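Long-range contacts in hydratase ChsH1 (Mycobacterium tuberculosis C, PDB 4WNB), which probably hydrates an unsaturated steroid-CoA thioester in cholesterol side-chain breakdown, working together with a partner protein chain: residues B[54-59]-B[74-79]; B[86-91]-B[111-116]. All coordinates share one frame; numbering follows the deposited sequence.

Contact 1 (B[54-59]-B[74-79])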
ATOM      1  N   THR B  54       0.665  -5.000 -12.359  1.00 15.53           N
ATOM      2  CA  THR B  54       2.102  -5.088 -12.145  1.00 16.41           C
ATOM      3  C   THR B  54       2.768  -5.636 -13.412  1.00 18.63           C
ATOM      4  O   THR B  54       3.846  -5.167 -13.809  1.00 18.86           O
ATOM      5  CB  THR B  54       2.424  -5.967 -10.924  1.00 15.89           C
ATOM      6  OG1 THR B  54       1.869  -5.359  -9.746  1.00 14.81           O
ATOM      7  CG2 THR B  54       3.922  -6.173 -10.739  1.00 16.97           C
ATOM      8  N   ASP B  55       2.139  -6.617 -14.055  1.00 18.33           N
ATOM      9  CA  ASP B  55       2.641  -7.084 -15.358  1.00 22.73           C
ATOM     10  C   ASP B  55       2.824  -5.917 -16.321  1.00 21.90           C
ATOM     11  O   ASP B  55       3.859  -5.789 -16.973  1.00 22.64           O
ATOM     12  CB  ASP B  55       1.696  -8.109 -16.026  1.00 25.81           C
ATOM     13  CG  ASP B  55       1.800  -9.514 -15.434  1.00 32.32           C
ATOM     14  OD1 ASP B  55       2.850  -9.865 -14.854  1.00 24.83           O
ATOM     15  OD2 ASP B  55       0.819 -10.280 -15.578  1.00 33.40           O
ATOM     16  N   THR B  56       1.797  -5.078 -16.427  1.00 20.19           N
ATOM     17  CA  THR B  56       1.836  -3.944 -17.334  1.00 21.08           C
ATOM     18  C   THR B  56       2.993  -3.008 -16.959  1.00 21.18           C
ATOM     19  O   THR B  56       3.739  -2.528 -17.817  1.00 26.70           O
ATOM     20  CB  THR B  56       0.505  -3.178 -17.298  1.00 26.36           C
ATOM     21  OG1 THR B  56      -0.573  -4.092 -17.535  1.00 22.75           O
ATOM     22  CG2 THR B  56       0.469  -2.099 -18.353  1.00 22.70           C
ATOM     23  N   GLY B  57       3.145  -2.774 -15.664  1.00 19.84           N
ATOM     24  CA  GLY B  57       4.164  -1.856 -15.188  1.00 20.37           C
ATOM     25  C   GLY B  57       5.576  -2.372 -15.416  1.00 25.55           C
ATOM     26  O   GLY B  57       6.488  -1.596 -15.711  1.00 26.53           O
ATOM     27  N   LEU B  58       5.761  -3.680 -15.264  1.00 21.61           N
ATOM     28  CA  LEU B  58       7.081  -4.276 -15.483  1.00 24.13           C
ATOM     29  C   LEU B  58       7.452  -4.310 -16.954  1.00 26.72           C
ATOM     30  O   LEU B  58       8.614  -4.118 -17.315  1.00 27.28           O
ATOM     31  CB  LEU B  58       7.130  -5.685 -14.914  1.00 24.91           C
ATOM     32  CG  LEU B  58       7.005  -5.792 -13.395  1.00 27.61           C
ATOM     33  CD1 LEU B  58       6.924  -7.252 -13.010  1.00 24.12           C
ATOM     34  CD2 LEU B  58       8.201  -5.105 -12.727  1.00 26.54           C
ATOM     35  N   VAL B  59       6.461  -4.555 -17.807  1.00 24.13           N
ATOM     36  CA  VAL B  59       6.708  -4.562 -19.234  1.00 25.63           C
ATOM     37  C   VAL B  59       7.150  -3.172 -19.647  1.00 31.80           C
ATOM     38  O   VAL B  59       8.143  -3.010 -20.368  1.00 30.67           O
ATOM     39  CB  VAL B  59       5.462  -4.999 -20.025  1.00 25.45           C
ATOM     40  CG1 VAL B  59       5.646  -4.709 -21.506  1.00 27.10           C
ATOM     41  CG2 VAL B  59       5.211  -6.474 -19.803  1.00 27.94           C
ATOM     42  N   LYS B  74       3.544   4.271 -26.289  1.00 32.29           N
ATOM     43  CA  LYS B  74       2.285   4.519 -26.991  1.00 31.03           C
ATOM     44  C   LYS B  74       1.199   3.496 -26.641  1.00 31.97           C
ATOM     45  O   LYS B  74       0.022   3.846 -26.497  1.00 30.85           O
ATOM     46  CB  LYS B  74       2.514   4.526 -28.506  1.00 37.44           C
ATOM     47  CG  LYS B  74       3.537   5.548 -28.971  1.00 34.58           C
ATOM     48  CD  LYS B  74       3.162   6.953 -28.518  1.00 36.05           C
ATOM     49  CE  LYS B  74       4.035   7.997 -29.209  1.00 42.22           C
ATOM     50  NZ  LYS B  74       3.646   9.400 -28.874  1.00 44.78           N
ATOM     51  N   SER B  75       1.604   2.237 -26.503  1.00 31.49           N
ATOM     52  CA  SER B  75       0.670   1.167 -26.208  1.00 31.75           C
ATOM     53  C   SER B  75       1.383  -0.035 -25.604  1.00 28.70           C
ATOM     54  O   SER B  75       2.537  -0.322 -25.937  1.00 31.74           O
ATOM     55  CB  SER B  75      -0.081   0.752 -27.475  1.00 34.08           C
ATOM     56  OG  SER B  75       0.695  -0.142 -28.253  1.00 37.28           O
ATOM     57  N   ILE B  76       0.687  -0.722 -24.703  1.00 25.80           N
ATOM     58  CA  ILE B  76       1.147  -1.985 -24.136  1.00 25.22           C
ATOM     59  C   ILE B  76       0.037  -3.027 -24.236  1.00 25.00           C
ATOM     60  O   ILE B  76      -1.036  -2.865 -23.652  1.00 24.91           O
ATOM     61  CB  ILE B  76       1.579  -1.837 -22.664  1.00 27.49           C
ATOM     62  CG1 ILE B  76       2.750  -0.846 -22.544  1.00 25.48           C
ATOM     63  CG2 ILE B  76       1.943  -3.197 -22.071  1.00 29.23           C
ATOM     64  CD1 ILE B  76       3.212  -0.615 -21.091  1.00 23.66           C
ATOM     65  N   GLY B  77       0.297  -4.085 -24.997  1.00 28.18           N
ATOM     66  CA  GLY B  77      -0.668  -5.152 -25.186  1.00 33.03           C
ATOM     67  C   GLY B  77      -0.203  -6.443 -24.547  1.00 34.77           C
ATOM     68  O   GLY B  77       0.887  -6.934 -24.840  1.00 40.06           O
ATOM     69  N   LEU B  78      -1.032  -6.995 -23.672  1.00 24.99           N
ATOM     70  CA  LEU B  78      -0.681  -8.197 -22.931  1.00 24.82           C
ATOM     71  C   LEU B  78      -1.545  -9.372 -23.337  1.00 31.52           C
ATOM     72  O   LEU B  78      -2.771  -9.249 -23.411  1.00 29.03           O
ATOM     73  CB  LEU B  78      -0.833  -7.980 -21.427  1.00 31.65           C
ATOM     74  CG  LEU B  78      -0.052  -6.867 -20.737  1.00 28.17           C
ATOM     75  CD1 LEU B  78      -0.252  -7.012 -19.243  1.00 26.47           C
ATOM     76  CD2 LEU B  78       1.431  -6.920 -21.113  1.00 34.36           C
ATOM     77  N   ARG B  79      -0.905 -10.507 -23.607  1.00 30.21           N
ATOM     78  CA  ARG B  79      -1.612 -11.780 -23.646  1.00 31.74           C
ATOM     79  C   ARG B  79      -1.210 -12.551 -22.405  1.00 27.03           C
ATOM     80  O   ARG B  79      -0.028 -12.828 -22.202  1.00 30.67           O
ATOM     81  CB  ARG B  79      -1.296 -12.584 -24.910  1.00 36.65           C
ATOM     82  CG  ARG B  79      -2.093 -13.883 -24.979  1.00 44.24           C
ATOM     83  CD  ARG B  79      -2.092 -14.505 -26.373  1.00 50.91           C
ATOM     84  NE  ARG B  79      -0.870 -15.255 -26.660  1.00 56.56           N
ATOM     85  CZ  ARG B  79       0.153 -14.785 -27.370  1.00 59.71           C
ATOM     86  NH1 ARG B  79       0.116 -13.554 -27.867  1.00 59.23           N
ATOM     87  NH2 ARG B  79       1.219 -15.543 -27.585  1.00 60.89           N
TER
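Val59 is turned with CG1 anti to its backbone N (chi1 168°), which spreads its two methyls over different residues of strand 74-79. Val59 CG1 meets Ile76 CG2 at 4.0 Å. Val59 CG2 is likewise 4.0 Å from Leu78 CD2. One helix residue thus straddles the gap between two strand side chains, sliding past each in the opposite direction. Thr56, three residues earlier, is turned the same way: its methyl is anti to the backbone N and its hydroxyl (chi1 -53°) sits beside that N. The methyl reaches the Ile76 branch, with Thr56 CG2 4.1 Å from Ile76 CG2. The hydroxyl is turned back to the helix, where Thr56 OG1 hydrogen-bonds Ile52 O, so the polar end is satisfied within a buried setting and can still lie against Leu78 CD1 at 3.4 Å.

Ile76 sends its long arm up beside the helix backbone, Ile76 CD1 sitting 3.8 Å from Thr56 O. Leu78 answers with both branches: CD2 goes to Val59, and CD1 tucks between the Thr56 hydroxyl and the Asp55 methylene, the latter by 3.9 Å between Leu78 CD1 and Asp55 CB. Asp55 meets the strand mainly through that carbon; its carboxylate has other work, with OD1 hydrogen-bonded to His117.

No hydrogen bond links helix to strand, and the packing is almost all between side chains, with the segment axes 9.4 Å apart. Beyond the strand, residues 75-79 pair antiparallel with a strand of another protein chain, and Val59 and Leu78 both touch Ala120 of strand 115-125. A long helix packed against a curved antiparallel sheet in this way, with the sheet continued by a partner chain, is the hallmark of the hot-dog fold seen in MaoC-like hydratases.

Contact 2 (B[86-91]-B[111-116])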
ATOM      1  N   ALA B  86       4.312 -16.802  -5.836  1.00 22.13           N
ATOM      2  CA  ALA B  86       5.368 -16.533  -4.874  1.00 20.86           C
ATOM      3  C   ALA B  86       6.530 -17.498  -5.075  1.00 22.82           C
ATOM      4  O   ALA B  86       6.331 -18.701  -5.316  1.00 27.11           O
ATOM      5  CB  ALA B  86       4.839 -16.627  -3.457  1.00 20.64           C
ATOM      6  N   TYR B  87       7.727 -16.917  -5.027  1.00 22.50           N
ATOM      7  CA  TYR B  87       9.012 -17.604  -5.076  1.00 25.38           C
ATOM      8  C   TYR B  87       9.386 -18.111  -6.457  1.00 33.44           C
ATOM      9  O   TYR B  87      10.401 -18.784  -6.604  1.00 35.47           O
ATOM     10  CB  TYR B  87       9.046 -18.768  -4.091  1.00 22.58           C
ATOM     11  CG  TYR B  87       8.733 -18.361  -2.680  1.00 24.48           C
ATOM     12  CD1 TYR B  87       9.613 -17.566  -1.951  1.00 26.87           C
ATOM     13  CD2 TYR B  87       7.557 -18.767  -2.076  1.00 23.69           C
ATOM     14  CE1 TYR B  87       9.326 -17.195  -0.656  1.00 21.53           C
ATOM     15  CE2 TYR B  87       7.257 -18.396  -0.788  1.00 22.52           C
ATOM     16  CZ  TYR B  87       8.155 -17.620  -0.078  1.00 21.41           C
ATOM     17  OH  TYR B  87       7.855 -17.264   1.207  1.00 24.77           O
ATOM     18  N   ASP B  88       8.573 -17.807  -7.466  1.00 29.93           N
ATOM     19  CA  ASP B  88       8.972 -18.120  -8.830  1.00 31.37           C
ATOM     20  C   ASP B  88       9.689 -16.885  -9.368  1.00 29.48           C
ATOM     21  O   ASP B  88       9.505 -15.768  -8.866  1.00 26.25           O
ATOM     22  CB  ASP B  88       7.768 -18.518  -9.697  1.00 25.84           C
ATOM     23  CG  ASP B  88       8.156 -19.389 -10.881  1.00 35.63           C
ATOM     24  OD1 ASP B  88       9.335 -19.358 -11.303  1.00 36.16           O
ATOM     25  OD2 ASP B  88       7.273 -20.100 -11.391  1.00 32.87           O
ATOM     26  N   THR B  89      10.554 -17.102 -10.346  1.00 32.63           N
ATOM     27  CA  THR B  89      11.342 -16.042 -10.963  1.00 33.34           C
ATOM     28  C   THR B  89      10.904 -15.862 -12.405  1.00 41.05           C
ATOM     29  O   THR B  89      10.915 -16.818 -13.185  1.00 37.19           O
ATOM     30  CB  THR B  89      12.857 -16.356 -10.935  1.00 34.38           C
ATOM     31  OG1 THR B  89      13.321 -16.347  -9.578  1.00 34.07           O
ATOM     32  CG2 THR B  89      13.634 -15.334 -11.725  1.00 31.72           C
ATOM     33  N   VAL B  90      10.515 -14.647 -12.770  1.00 30.42           N
ATOM     34  CA  VAL B  90      10.213 -14.391 -14.167  1.00 31.72           C
ATOM     35  C   VAL B  90      11.404 -13.757 -14.873  1.00 36.10           C
ATOM     36  O   VAL B  90      11.997 -12.789 -14.404  1.00 37.19           O
ATOM     37  CB  VAL B  90       8.966 -13.511 -14.330  1.00 29.47           C
ATOM     38  CG1 VAL B  90       8.931 -12.856 -15.718  1.00 30.60           C
ATOM     39  CG2 VAL B  90       7.738 -14.353 -14.121  1.00 29.46           C
ATOM     40  N   THR B  91      11.763 -14.339 -16.006  1.00 36.64           N
ATOM     41  CA  THR B  91      12.803 -13.780 -16.846  1.00 41.07           C
ATOM     42  C   THR B  91      12.178 -13.054 -18.031  1.00 41.97           C
ATOM     43  O   THR B  91      11.437 -13.655 -18.809  1.00 41.09           O
ATOM     44  CB  THR B  91      13.758 -14.877 -17.355  1.00 45.10           C
ATOM     45  OG1 THR B  91      14.269 -15.616 -16.239  1.00 44.18           O
ATOM     46  CG2 THR B  91      14.901 -14.266 -18.128  1.00 42.17           C
ATOM     47  N   ARG B 111       9.023 -15.244 -18.831  1.00 39.08           N
ATOM     48  CA  ARG B 111       9.005 -16.686 -18.608  1.00 37.08           C
ATOM     49  C   ARG B 111       9.336 -17.030 -17.164  1.00 35.89           C
ATOM     50  O   ARG B 111      10.239 -16.442 -16.580  1.00 35.48           O
ATOM     51  CB  ARG B 111      10.011 -17.393 -19.539  1.00 40.20           C
ATOM     52  CG  ARG B 111       9.953 -16.958 -20.989  1.00 41.19           C
ATOM     53  CD  ARG B 111      10.837 -17.839 -21.860  1.00 44.82           C
ATOM     54  NE  ARG B 111      10.192 -18.137 -23.135  1.00 47.15           N
ATOM     55  CZ  ARG B 111      10.315 -17.393 -24.228  1.00 48.15           C
ATOM     56  NH1 ARG B 111      11.080 -16.308 -24.210  1.00 49.94           N
ATOM     57  NH2 ARG B 111       9.679 -17.742 -25.341  1.00 49.81           N
ATOM     58  N   ASN B 112       8.607 -17.976 -16.586  1.00 31.43           N
ATOM     59  CA  ASN B 112       9.008 -18.525 -15.295  1.00 39.76           C
ATOM     60  C   ASN B 112       9.031 -20.052 -15.368  1.00 40.62           C
ATOM     61  O   ASN B 112       9.029 -20.617 -16.469  1.00 40.91           O
ATOM     62  CB  ASN B 112       8.098 -18.012 -14.158  1.00 31.47           C
ATOM     63  CG  ASN B 112       6.625 -18.397 -14.326  1.00 34.49           C
ATOM     64  OD1 ASN B 112       6.286 -19.425 -14.905  1.00 38.68           O
ATOM     65  ND2 ASN B 112       5.746 -17.562 -13.789  1.00 27.42           N
ATOM     66  N   THR B 113       9.045 -20.722 -14.220  1.00 41.55           N
ATOM     67  CA  THR B 113       9.159 -22.179 -14.214  1.00 44.31           C
ATOM     68  C   THR B 113       7.939 -22.846 -14.844  1.00 47.51           C
ATOM     69  O   THR B 113       8.061 -23.887 -15.496  1.00 44.84           O
ATOM     70  CB  THR B 113       9.353 -22.742 -12.790  1.00 44.52           C
ATOM     71  OG1 THR B 113       8.159 -22.539 -12.019  1.00 48.66           O
ATOM     72  CG2 THR B 113      10.535 -22.078 -12.105  1.00 37.93           C
ATOM     73  N   LEU B 114       6.771 -22.239 -14.659  1.00 42.10           N
ATOM     74  CA  LEU B 114       5.528 -22.779 -15.205  1.00 42.99           C
ATOM     75  C   LEU B 114       5.388 -22.560 -16.714  1.00 42.93           C
ATOM     76  O   LEU B 114       4.495 -23.129 -17.347  1.00 45.75           O
ATOM     77  CB  LEU B 114       4.329 -22.161 -14.481  1.00 40.09           C
ATOM     78  CG  LEU B 114       4.039 -22.641 -13.062  1.00 39.28           C
ATOM     79  CD1 LEU B 114       2.833 -21.907 -12.479  1.00 37.95           C
ATOM     80  CD2 LEU B 114       3.821 -24.148 -13.050  1.00 43.16           C
ATOM     81  N   GLY B 115       6.266 -21.738 -17.286  1.00 46.15           N
ATOM     82  CA  GLY B 115       6.245 -21.457 -18.714  1.00 47.20           C
ATOM     83  C   GLY B 115       6.162 -19.975 -19.059  1.00 44.15           C
ATOM     84  O   GLY B 115       6.802 -19.140 -18.413  1.00 43.25           O
ATOM     85  N   ASP B 116       5.380 -19.645 -20.087  1.00 39.09           N
ATOM     86  CA  ASP B 116       5.210 -18.255 -20.508  1.00 35.61           C
ATOM     87  C   ASP B 116       4.167 -17.540 -19.654  1.00 31.92           C
ATOM     88  O   ASP B 116       2.972 -17.820 -19.746  1.00 31.85           O
ATOM     89  CB  ASP B 116       4.810 -18.171 -21.981  1.00 42.99           C
ATOM     90  CG  ASP B 116       5.924 -18.593 -22.922  1.00 47.85           C
ATOM     91  OD1 ASP B 116       7.063 -18.827 -22.464  1.00 51.00           O
ATOM     92  OD2 ASP B 116       5.654 -18.675 -24.134  1.00 49.45           O
TER
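Asp88 and Thr113 meet beside the type I beta turn Asn112-Gly115, the tight turn of the hairpin between strands 103-112 and 115-125. Backbone pairing supplies the first kind of interaction. Thr91 and Arg111 form an antiparallel hydrogen-bonded pair, with Thr91 N 2.7 Å from Arg111 O and Arg111 N 2.9 Å from Thr91 O. Short CA-H...O contacts, including Val90 CA to Arg111 O, run on toward the turn.

Carboxylate bonds take over once the ladder ends. With CG of Asp88 anti to its own backbone N (chi1 -156°), the group extends across to the turn. Asp88 OD1 accepts two backbone donors: Thr113 N on its syn side, 3.2 Å away and nearly straight, and Thr89 N on its anti side. Asp88 OD2 takes the hydroxyl of Thr113. One buried carboxylate therefore ties the turn to the segment running into strand 89-100, and these several donors probably favour its charged form.

Flat-group stacking comes next. The amide of Asn112 lies over the Asp88 carboxylate, their planes 23° apart, with Asn112 CG 3.5 Å from Asp88 OD2. Asn112 OD1 turns into the loop and receives weak bonds from Leu114 N and Gly115 N, while Asn112 ND2 is held by Pro83 O. Apolar contact is slight: Val90 CG2 rests 3.7 Å from Asn112 CB.

Charge pairing is found within the hairpin, where Arg111 NE makes a salt bridge with Asp116 OD1. As for the Thr113 hydroxyl, it approaches from above the carboxylate plane, 38° out of it, and puts Thr113 OG1 2.7 Å from Asp88 OD2.

In the fold
Contact 1 is core and contact 2 lies nearer the surface, their centres about 17 Å apart and their nearest atoms about 6 Å apart without touching. Both reach one antiparallel sheet: contact 1 packs helix 52-67 onto its strand 72-80, whereas contact 2 works along the strand ends and the turn leading into 115-125, the neighbour of 72-80. Their chemistry follows their place. In the interior, methyl groups interlock without a cross-segment hydrogen bond; at the partly buried turn, backbone and carboxylate bonds do the holding. His117 connects the surroundings of the two, bonded to Asp55 and touched by Val90 and Asn112.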